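Local coordinates for CRISPR-associated protein, Cse2 family (Meiothermus ruber, PDB 3WA8) that probably binds a G-rich crRNA sequence and stabilises the R-loop as the small Cse2 (CasB) subunit of a type I-E CRISPR surveillance complex, at residues A[28-33]-A[43-48]; A[65-70]-A[167-172]; A[112-117]-A[189-194]. All blocks are in the same frame, centred on the assembly; numbering follows the deposited sequence.

Interaction 1: residues A[28-33]-A[43-48]; sequences ARMRRG and PLVEGF
Met-30 reaches from helix 24-32 to Leu-44 and Val-45 on helix 43-49, joining two successive helices of the all-helical Cse2 fold that are separated in the chain by a run without regular secondary structure. The backbones stay well apart, Met-30 CA being 8.9 Å from Val-45 CA, so the gap is bridged by side chains alone. Met-30 does most of the spanning. Its CG lies beside the backbone N and anti to the carbonyl carbon (chi1 -68°), and from there the chain runs out fully extended through SD, which carries the terminal methyl across. CE then meets Leu-44 CD2 at 3.9 Å, the two side chains crossing obliquely. In Leu-44 the CG swings over to the carbonyl side, opposite the backbone N (chi1 -157°), and of its two branches CD2 is turned to the methionine while CD1 lies beyond it. The methionine methyl is thus met by one branch from each of two consecutive residues, CD2 of Leu-44 and CG2 of Val-45, purely apolar groups, and no hydrogen bond passes between the segments. Met-30 and Val-45 are buried; Leu-44 is less so. Helix 59-72 touches both partners, Ala-69 against Met-30 and Tyr-66 against Val-45. Polar links are made nearby: Arg-29 forms a salt bridge with Glu-40, and Glu-46 pairs with Arg-62 while also meeting the hydroxyl of Tyr-66. Val-45 makes the more distant of the two touches on the methionine, its CG2 standing 4.2 Å from Met-30 CE.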
loop_
_atom_site.group_PDB
_atom_site.type_symbol
_atom_site.label_atom_id
_atom_site.label_comp_id
_atom_site.label_asym_id
_atom_site.label_seq_id
_atom_site.Cartn_x
_atom_site.Cartn_y
_atom_site.Cartn_z
ATOM N N ALA A 28 -5.051 3.003 17.285
ATOM C CA ALA A 28 -5.810 1.870 17.767
ATOM C C ALA A 28 -7.060 1.694 16.918
ATOM O O ALA A 28 -7.311 0.589 16.447
ATOM C CB ALA A 28 -6.147 2.015 19.240
ATOM N N ARG A 29 -7.804 2.784 16.694
ATOM C CA ARG A 29 -8.986 2.756 15.848
ATOM C C ARG A 29 -8.661 2.345 14.410
ATOM O O ARG A 29 -9.291 1.405 13.863
ATOM C CB ARG A 29 -9.647 4.093 15.817
ATOM C CG ARG A 29 -10.405 4.416 17.054
ATOM C CD ARG A 29 -11.405 5.556 16.798
ATOM N NE ARG A 29 -12.569 5.200 17.553
ATOM C CZ ARG A 29 -13.630 4.595 17.056
ATOM N NH1 ARG A 29 -13.740 4.349 15.760
ATOM N NH2 ARG A 29 -14.607 4.261 17.868
ATOM N N MET A 30 -7.668 3.025 13.821
ATOM C CA MET A 30 -7.222 2.731 12.446
ATOM C C MET A 30 -6.914 1.240 12.291
ATOM O O MET A 30 -7.320 0.616 11.307
ATOM C CB MET A 30 -6.000 3.564 12.052
ATOM C CG MET A 30 -6.241 5.073 11.911
ATOM S SD MET A 30 -4.648 5.960 11.745
ATOM C CE MET A 30 -5.144 7.667 11.876
ATOM N N ARG A 31 -6.234 0.677 13.300
ATOM C CA ARG A 31 -5.877 -0.739 13.325
ATOM C C ARG A 31 -7.119 -1.610 13.399
ATOM O O ARG A 31 -7.264 -2.563 12.631
ATOM C CB ARG A 31 -4.987 -1.026 14.522
ATOM C CG ARG A 31 -3.517 -1.189 14.241
ATOM C CD ARG A 31 -2.849 -1.370 15.591
ATOM N NE ARG A 31 -2.179 -0.159 16.029
ATOM C CZ ARG A 31 -2.200 0.286 17.272
ATOM N NH1 ARG A 31 -2.896 -0.337 18.212
ATOM N NH2 ARG A 31 -1.538 1.388 17.590
ATOM N N ARG A 32 -8.005 -1.259 14.330
ATOM C CA ARG A 32 -9.280 -1.951 14.544
ATOM C C ARG A 32 -10.187 -2.003 13.296
ATOM O O ARG A 32 -10.839 -3.017 13.064
ATOM C CB ARG A 32 -10.031 -1.319 15.711
ATOM C CG ARG A 32 -11.355 -1.973 15.953
ATOM C CD ARG A 32 -11.756 -1.991 17.416
ATOM N NE ARG A 32 -12.325 -3.307 17.750
ATOM C CZ ARG A 32 -13.051 -3.546 18.843
ATOM N NH1 ARG A 32 -13.290 -2.554 19.702
ATOM N NH2 ARG A 32 -13.540 -4.771 19.084
ATOM N N GLY A 33 -10.207 -0.923 12.504
ATOM C CA GLY A 33 -10.994 -0.860 11.296
ATOM C C GLY A 33 -10.522 -1.753 10.158
ATOM O O GLY A 33 -11.203 -1.890 9.151
ATOM N N PRO A 43 -12.017 10.385 13.475
ATOM C CA PRO A 43 -12.249 11.806 13.141
ATOM C C PRO A 43 -11.130 12.346 12.289
ATOM O O PRO A 43 -11.382 12.944 11.255
ATOM C CB PRO A 43 -12.258 12.500 14.494
ATOM C CG PRO A 43 -12.740 11.479 15.427
ATOM C CD PRO A 43 -12.157 10.146 14.918
ATOM N N LEU A 44 -9.897 12.093 12.703
ATOM C CA LEU A 44 -8.728 12.425 11.896
ATOM C C LEU A 44 -8.892 12.166 10.382
ATOM O O LEU A 44 -8.717 13.074 9.544
ATOM C CB LEU A 44 -7.522 11.639 12.408
ATOM C CG LEU A 44 -6.180 12.276 12.044
ATOM C CD1 LEU A 44 -6.117 13.747 12.537
ATOM C CD2 LEU A 44 -5.029 11.460 12.599
ATOM N N VAL A 45 -9.230 10.925 10.045
ATOM C CA VAL A 45 -9.386 10.508 8.655
ATOM C C VAL A 45 -10.600 11.158 8.040
ATOM O O VAL A 45 -10.498 11.747 6.960
ATOM C CB VAL A 45 -9.526 9.001 8.576
ATOM C CG1 VAL A 45 -9.956 8.578 7.191
ATOM C CG2 VAL A 45 -8.205 8.342 9.015
ATOM N N GLU A 46 -11.729 11.079 8.750
ATOM C CA GLU A 46 -12.979 11.714 8.336
ATOM C C GLU A 46 -12.788 13.192 8.005
ATOM O O GLU A 46 -13.326 13.700 7.010
ATOM C CB GLU A 46 -14.019 11.582 9.437
ATOM C CG GLU A 46 -14.503 10.176 9.660
ATOM C CD GLU A 46 -15.204 9.604 8.460
ATOM O OE1 GLU A 46 -15.857 10.381 7.740
ATOM O OE2 GLU A 46 -15.110 8.380 8.234
ATOM N N GLY A 47 -12.030 13.868 8.862
ATOM C CA GLY A 47 -11.656 15.237 8.650
ATOM C C GLY A 47 -11.004 15.409 7.301
ATOM O O GLY A 47 -11.355 16.325 6.540
ATOM N N PHE A 48 -10.058 14.526 6.991
ATOM C CA PHE A 48 -9.282 14.691 5.772
ATOM C C PHE A 48 -10.171 14.424 4.575
ATOM O O PHE A 48 -10.182 15.211 3.625
ATOM C CB PHE A 48 -8.057 13.792 5.788
ATOM C CG PHE A 48 -7.095 14.063 4.686
ATOM C CD1 PHE A 48 -6.013 14.910 4.884
ATOM C CD2 PHE A 48 -7.253 13.461 3.443
ATOM C CE1 PHE A 48 -5.105 15.172 3.863
ATOM C CE2 PHE A 48 -6.346 13.721 2.401
ATOM C CZ PHE A 48 -5.271 14.579 2.619
#

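Interaction 2: residues A[65-70]-A[167-172]; sequences YYLVAG and RDLLAW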
loop_
_atom_site.group_PDB
_atom_site.type_symbol
_atom_site.label_atom_id
_atom_site.label_comp_id
_atom_site.label_asym_id
_atom_site.label_seq_id
_atom_site.Cartn_x
_atom_site.Cartn_y
_atom_site.Cartn_z
ATOM N N TYR A 65 -8.513 4.858 1.601
ATOM C CA TYR A 65 -7.952 5.679 2.689
ATOM C C TYR A 65 -7.860 4.962 4.018
ATOM O O TYR A 65 -6.799 4.929 4.654
ATOM C CB TYR A 65 -8.747 6.958 2.884
ATOM C CG TYR A 65 -8.292 8.055 1.963
ATOM C CD1 TYR A 65 -8.680 8.059 0.638
ATOM C CD2 TYR A 65 -7.448 9.072 2.404
ATOM C CE1 TYR A 65 -8.260 9.014 -0.217
ATOM C CE2 TYR A 65 -7.006 10.081 1.527
ATOM C CZ TYR A 65 -7.424 10.030 0.212
ATOM O OH TYR A 65 -7.058 10.987 -0.723
ATOM N N TYR A 66 -8.970 4.394 4.451
ATOM C CA TYR A 66 -9.008 3.776 5.760
ATOM C C TYR A 66 -8.118 2.564 5.814
ATOM O O TYR A 66 -7.400 2.365 6.788
ATOM C CB TYR A 66 -10.438 3.422 6.167
ATOM C CG TYR A 66 -11.099 4.497 6.978
ATOM C CD1 TYR A 66 -12.135 5.273 6.443
ATOM C CD2 TYR A 66 -10.670 4.775 8.273
ATOM C CE1 TYR A 66 -12.755 6.255 7.195
ATOM C CE2 TYR A 66 -11.278 5.757 9.031
ATOM C CZ TYR A 66 -12.318 6.492 8.477
ATOM O OH TYR A 66 -12.902 7.469 9.233
ATOM N N LEU A 67 -8.159 1.749 4.767
ATOM C CA LEU A 67 -7.279 0.599 4.669
ATOM C C LEU A 67 -5.822 1.066 4.746
ATOM O O LEU A 67 -5.027 0.476 5.462
ATOM C CB LEU A 67 -7.511 -0.139 3.359
ATOM C CG LEU A 67 -6.748 -1.434 3.112
ATOM C CD1 LEU A 67 -7.162 -2.474 4.098
ATOM C CD2 LEU A 67 -7.045 -1.932 1.722
ATOM N N VAL A 68 -5.452 2.121 4.037
ATOM C CA VAL A 68 -4.043 2.473 4.076
ATOM C C VAL A 68 -3.705 2.968 5.475
ATOM O O VAL A 68 -2.618 2.668 6.018
ATOM C CB VAL A 68 -3.594 3.477 2.970
ATOM C CG1 VAL A 68 -2.234 4.017 3.272
ATOM C CG2 VAL A 68 -3.539 2.792 1.632
ATOM N N ALA A 69 -4.646 3.692 6.075
ATOM C CA ALA A 69 -4.440 4.149 7.424
ATOM C C ALA A 69 -4.154 2.944 8.335
ATOM O O ALA A 69 -3.134 2.907 9.057
ATOM C CB ALA A 69 -5.633 4.899 7.881
ATOM N N GLY A 70 -5.019 1.934 8.266
ATOM C CA GLY A 70 -4.878 0.770 9.133
ATOM C C GLY A 70 -3.559 0.068 8.926
ATOM O O GLY A 70 -2.876 -0.287 9.902
ATOM N N ARG A 167 -2.611 5.909 -3.825
ATOM C CA ARG A 167 -2.887 6.338 -5.195
ATOM C C ARG A 167 -3.211 5.122 -6.076
ATOM O O ARG A 167 -4.148 5.152 -6.885
ATOM C CB ARG A 167 -1.698 7.141 -5.754
ATOM C CG ARG A 167 -1.709 7.448 -7.277
ATOM C CD ARG A 167 -0.263 7.599 -7.878
ATOM N NE ARG A 167 -0.039 6.672 -9.010
ATOM C CZ ARG A 167 0.217 7.030 -10.287
ATOM N NH1 ARG A 167 0.333 8.313 -10.644
ATOM N NH2 ARG A 167 0.381 6.091 -11.233
ATOM N N ASP A 168 -2.448 4.044 -5.886
ATOM C CA ASP A 168 -2.597 2.852 -6.706
ATOM C C ASP A 168 -3.892 2.132 -6.385
ATOM O O ASP A 168 -4.671 1.828 -7.299
ATOM C CB ASP A 168 -1.390 1.928 -6.571
ATOM C CG ASP A 168 -0.231 2.339 -7.473
ATOM O OD1 ASP A 168 -0.438 3.136 -8.415
ATOM O OD2 ASP A 168 0.905 1.876 -7.230
ATOM N N LEU A 169 -4.148 1.891 -5.102
ATOM C CA LEU A 169 -5.438 1.353 -4.716
ATOM C C LEU A 169 -6.585 2.199 -5.243
ATOM O O LEU A 169 -7.578 1.650 -5.702
ATOM C CB LEU A 169 -5.553 1.208 -3.219
ATOM C CG LEU A 169 -4.570 0.216 -2.608
ATOM C CD1 LEU A 169 -4.770 0.168 -1.102
ATOM C CD2 LEU A 169 -4.748 -1.171 -3.218
ATOM N N LEU A 170 -6.469 3.526 -5.226
ATOM C CA LEU A 170 -7.596 4.324 -5.660
ATOM C C LEU A 170 -7.937 4.028 -7.094
ATOM O O LEU A 170 -9.077 4.183 -7.494
ATOM C CB LEU A 170 -7.359 5.808 -5.452
ATOM C CG LEU A 170 -7.484 6.307 -4.005
ATOM C CD1 LEU A 170 -6.613 7.542 -3.788
ATOM C CD2 LEU A 170 -8.931 6.548 -3.545
ATOM N N ALA A 171 -6.957 3.567 -7.869
ATOM C CA ALA A 171 -7.156 3.414 -9.315
ATOM C C ALA A 171 -7.290 1.966 -9.764
ATOM O O ALA A 171 -7.336 1.669 -10.963
ATOM C CB ALA A 171 -6.078 4.137 -10.085
ATOM N N TRP A 172 -7.405 1.090 -8.778
ATOM C CA TRP A 172 -7.646 -0.324 -8.991
ATOM C C TRP A 172 -8.708 -0.700 -10.022
ATOM O O TRP A 172 -8.477 -1.618 -10.785
ATOM C CB TRP A 172 -7.976 -0.994 -7.665
ATOM C CG TRP A 172 -7.734 -2.434 -7.675
ATOM C CD1 TRP A 172 -8.665 -3.422 -7.769
ATOM C CD2 TRP A 172 -6.471 -3.072 -7.598
ATOM N NE1 TRP A 172 -8.060 -4.652 -7.743
ATOM C CE2 TRP A 172 -6.708 -4.468 -7.625
ATOM C CE3 TRP A 172 -5.153 -2.607 -7.497
ATOM C CZ2 TRP A 172 -5.672 -5.405 -7.575
ATOM C CZ3 TRP A 172 -4.110 -3.541 -7.443
ATOM C CH2 TRP A 172 -4.378 -4.922 -7.495
#
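The contact joins helix 59-72 to helix 162-170 near the middle of the all-helical Cse2 fold, where Tyr-65, Leu-67 and Val-68 meet Leu-169 and Leu-170, nearly a hundred residues further along the chain. It is apolar throughout. Leu-169 carries one half of it. Its CG stands beside the backbone N (chi1 -64°) and CD1 continues the chain outward, anti to CA (chi2 179°), which brings that methyl to the facing helix. There CD1 is 4.0 Å from Val-68 CG2. The same methyl lies 4.2 Å from Leu-67 CD2, the leucine side chains crossing at about a right angle. Leu-170 makes the other half with both of its methyls: CD1 and CD2 are each 4.2 Å from Tyr-65 CE1, so a single ring carbon meets the fork of the leucine. The Tyr-65 ring also packs edge-to-face with Phe-14 and touches helix 43-49. Helix 141-154 adds Leu-145 against both Leu-67 and Leu-169, making the leucine cluster a three-helix affair, and a mercury ion sits about 4 Å from the Leu-67 side chain. Next to this apolar patch, the carbonyl oxygen Leu-169 O is hydrogen-bonded to the indole nitrogen Trp-60 NE1.

Interaction 3: residues A[112-117]-A[189-194]; sequences AIAQLY and RTVAKE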
loop_
_atom_site.group_PDB
_atom_site.type_symbol
_atom_site.label_atom_id
_atom_site.label_comp_id
_atom_site.label_asym_id
_atom_site.label_seq_id
_atom_site.Cartn_x
_atom_site.Cartn_y
_atom_site.Cartn_z
ATOM N N ALA A 112 7.992 -3.687 -4.085
ATOM C CA ALA A 112 8.157 -4.168 -2.707
ATOM C C ALA A 112 8.012 -5.694 -2.700
ATOM O O ALA A 112 8.831 -6.399 -2.085
ATOM C CB ALA A 112 7.179 -3.508 -1.758
ATOM N N ILE A 113 7.016 -6.192 -3.444
ATOM C CA ILE A 113 6.718 -7.610 -3.451
ATOM C C ILE A 113 7.861 -8.414 -4.083
ATOM O O ILE A 113 8.214 -9.512 -3.597
ATOM C CB ILE A 113 5.352 -7.904 -4.099
ATOM C CG1 ILE A 113 4.233 -7.454 -3.171
ATOM C CG2 ILE A 113 5.153 -9.410 -4.371
ATOM C CD1 ILE A 113 2.965 -7.106 -3.891
ATOM N N ALA A 114 8.456 -7.868 -5.141
ATOM C CA ALA A 114 9.564 -8.551 -5.781
ATOM C C ALA A 114 10.712 -8.678 -4.803
ATOM O O ALA A 114 11.375 -9.715 -4.742
ATOM C CB ALA A 114 10.004 -7.819 -6.998
ATOM N N GLN A 115 10.938 -7.626 -4.022
ATOM C CA GLN A 115 12.024 -7.619 -3.052
ATOM C C GLN A 115 11.808 -8.740 -2.042
ATOM O O GLN A 115 12.761 -9.424 -1.640
ATOM C CB GLN A 115 12.114 -6.260 -2.355
ATOM C CG GLN A 115 12.852 -5.226 -3.151
ATOM C CD GLN A 115 12.835 -3.868 -2.506
ATOM O OE1 GLN A 115 11.789 -3.366 -2.121
ATOM N NE2 GLN A 115 13.994 -3.249 -2.419
ATOM N N LEU A 116 10.546 -8.921 -1.646
ATOM C CA LEU A 116 10.161 -9.972 -0.729
ATOM C C LEU A 116 10.395 -11.332 -1.395
ATOM O O LEU A 116 11.030 -12.231 -0.812
ATOM C CB LEU A 116 8.711 -9.783 -0.343
ATOM C CG LEU A 116 8.031 -10.979 0.276
ATOM C CD1 LEU A 116 8.573 -11.223 1.676
ATOM C CD2 LEU A 116 6.562 -10.745 0.293
ATOM N N TYR A 117 9.918 -11.462 -2.628
ATOM C CA TYR A 117 10.126 -12.655 -3.422
ATOM C C TYR A 117 11.588 -13.076 -3.437
ATOM O O TYR A 117 11.903 -14.234 -3.166
ATOM C CB TYR A 117 9.634 -12.371 -4.822
ATOM C CG TYR A 117 9.877 -13.434 -5.847
ATOM C CD1 TYR A 117 9.247 -14.664 -5.764
ATOM C CD2 TYR A 117 10.696 -13.189 -6.931
ATOM C CE1 TYR A 117 9.446 -15.630 -6.719
ATOM C CE2 TYR A 117 10.912 -14.154 -7.894
ATOM C CZ TYR A 117 10.280 -15.375 -7.786
ATOM O OH TYR A 117 10.479 -16.341 -8.741
ATOM N N ARG A 189 10.402 -6.655 -13.623
ATOM C CA ARG A 189 11.530 -5.779 -13.879
ATOM C C ARG A 189 12.592 -5.845 -12.769
ATOM O O ARG A 189 13.791 -5.882 -13.059
ATOM C CB ARG A 189 11.044 -4.355 -14.040
ATOM C CG ARG A 189 11.963 -3.517 -14.850
ATOM C CD ARG A 189 11.351 -2.181 -15.153
ATOM N NE ARG A 189 11.725 -1.770 -16.496
ATOM C CZ ARG A 189 11.978 -0.521 -16.863
ATOM N NH1 ARG A 189 11.900 0.473 -15.974
ATOM N NH2 ARG A 189 12.323 -0.278 -18.132
ATOM N N THR A 190 12.149 -5.872 -11.514
ATOM C CA THR A 190 13.025 -6.033 -10.363
ATOM C C THR A 190 13.730 -7.384 -10.335
ATOM O O THR A 190 14.931 -7.449 -10.148
ATOM C CB THR A 190 12.229 -5.892 -9.071
ATOM O OG1 THR A 190 11.642 -4.589 -9.003
ATOM C CG2 THR A 190 13.111 -6.089 -7.871
ATOM N N VAL A 191 12.979 -8.462 -10.500
ATOM C CA VAL A 191 13.545 -9.815 -10.557
ATOM C C VAL A 191 14.656 -9.937 -11.625
ATOM O O VAL A 191 15.774 -10.405 -11.358
ATOM C CB VAL A 191 12.425 -10.843 -10.824
ATOM C CG1 VAL A 191 12.999 -12.205 -11.093
ATOM C CG2 VAL A 191 11.484 -10.905 -9.659
ATOM N N ALA A 192 14.331 -9.493 -12.830
ATOM C CA ALA A 192 15.281 -9.466 -13.924
ATOM C C ALA A 192 16.522 -8.687 -13.533
ATOM O O ALA A 192 17.638 -9.108 -13.811
ATOM C CB ALA A 192 14.644 -8.847 -15.147
ATOM N N LYS A 193 16.309 -7.546 -12.888
ATOM C CA LYS A 193 17.391 -6.664 -12.504
ATOM C C LYS A 193 18.385 -7.406 -11.620
ATOM O O LYS A 193 19.589 -7.252 -11.787
ATOM C CB LYS A 193 16.827 -5.451 -11.783
ATOM C CG LYS A 193 17.815 -4.364 -11.482
ATOM C CD LYS A 193 17.895 -3.330 -12.607
ATOM C CE LYS A 193 18.378 -1.975 -12.033
ATOM N NZ LYS A 193 19.046 -1.098 -13.050
ATOM N N GLU A 194 17.873 -8.234 -10.712
ATOM C CA GLU A 194 18.718 -9.018 -9.812
ATOM C C GLU A 194 19.530 -10.107 -10.528
ATOM O O GLU A 194 20.723 -10.307 -10.242
ATOM C CB GLU A 194 17.893 -9.626 -8.678
ATOM C CG GLU A 194 18.729 -10.040 -7.480
ATOM C CD GLU A 194 19.754 -8.974 -7.086
ATOM O OE1 GLU A 194 19.355 -7.799 -6.863
ATOM O OE2 GLU A 194 20.963 -9.319 -7.009
#
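Thr-190 OG1 is held by two hydrogen bonds, one to His-111 ND1 on the facing helix and one to Ala-186 O, a turn back in its own helix. The first torsion explains the second bond: with chi1 at -61° the hydroxyl lies beside the backbone N and anti to the carbonyl carbon, where it can turn back to the carbonyl four residues earlier. That leaves the carbon side of Thr-190 for Ala-114, whose CB lies 3.6 Å from Thr-190 CB. The methyl Thr-190 CG2 is hardly further, 3.7 Å from Ala-114 CB. Such small side chains let the backbones come close, Ala-114 CA standing 6.3 Å from Thr-190 CA. In this part of the Cse2 helical bundle, the axes of segments 112-117 and 189-194, on helix 109-119 and the long C-terminal helix 178-197, cross at -43° and approach to 9.2 Å. Beyond the alanine, Val-191 sends CG2 to the ring of Tyr-117, 3.6 Å from Tyr-117 CD2; the two side chains cross at about a right angle. The ring also meets that of Phe-187, one turn earlier in the C-terminal helix, and the Tyr-117 side chain touches Ile-126 of helix 124-135. Val-191 CG2 keeps a looser contact with the alanine as well, 4.3 Å from Ala-114 CB.

Overall arrangement
Interactions 1 and 2 adjoin: helix 59-72, which carries one side of interaction 2, also packs on the helices of interaction 1 through Tyr-66 and Ala-69, while its Tyr-65 touches Phe-48. Interaction 2 lies closest in, its centre about 7 Å from the centre of the chain, against about 16 Å for the centres of the other two. Interactions 1 and 3 sit on opposite sides of that centre, about 33 Å apart between centres. All three are buried and apolar across the gap, but the first two are bridged mainly by the ends of methionine, leucine and tyrosine side chains, with valines, whereas interaction 3 brings small residues together beside a hydrogen-bonded hydroxyl.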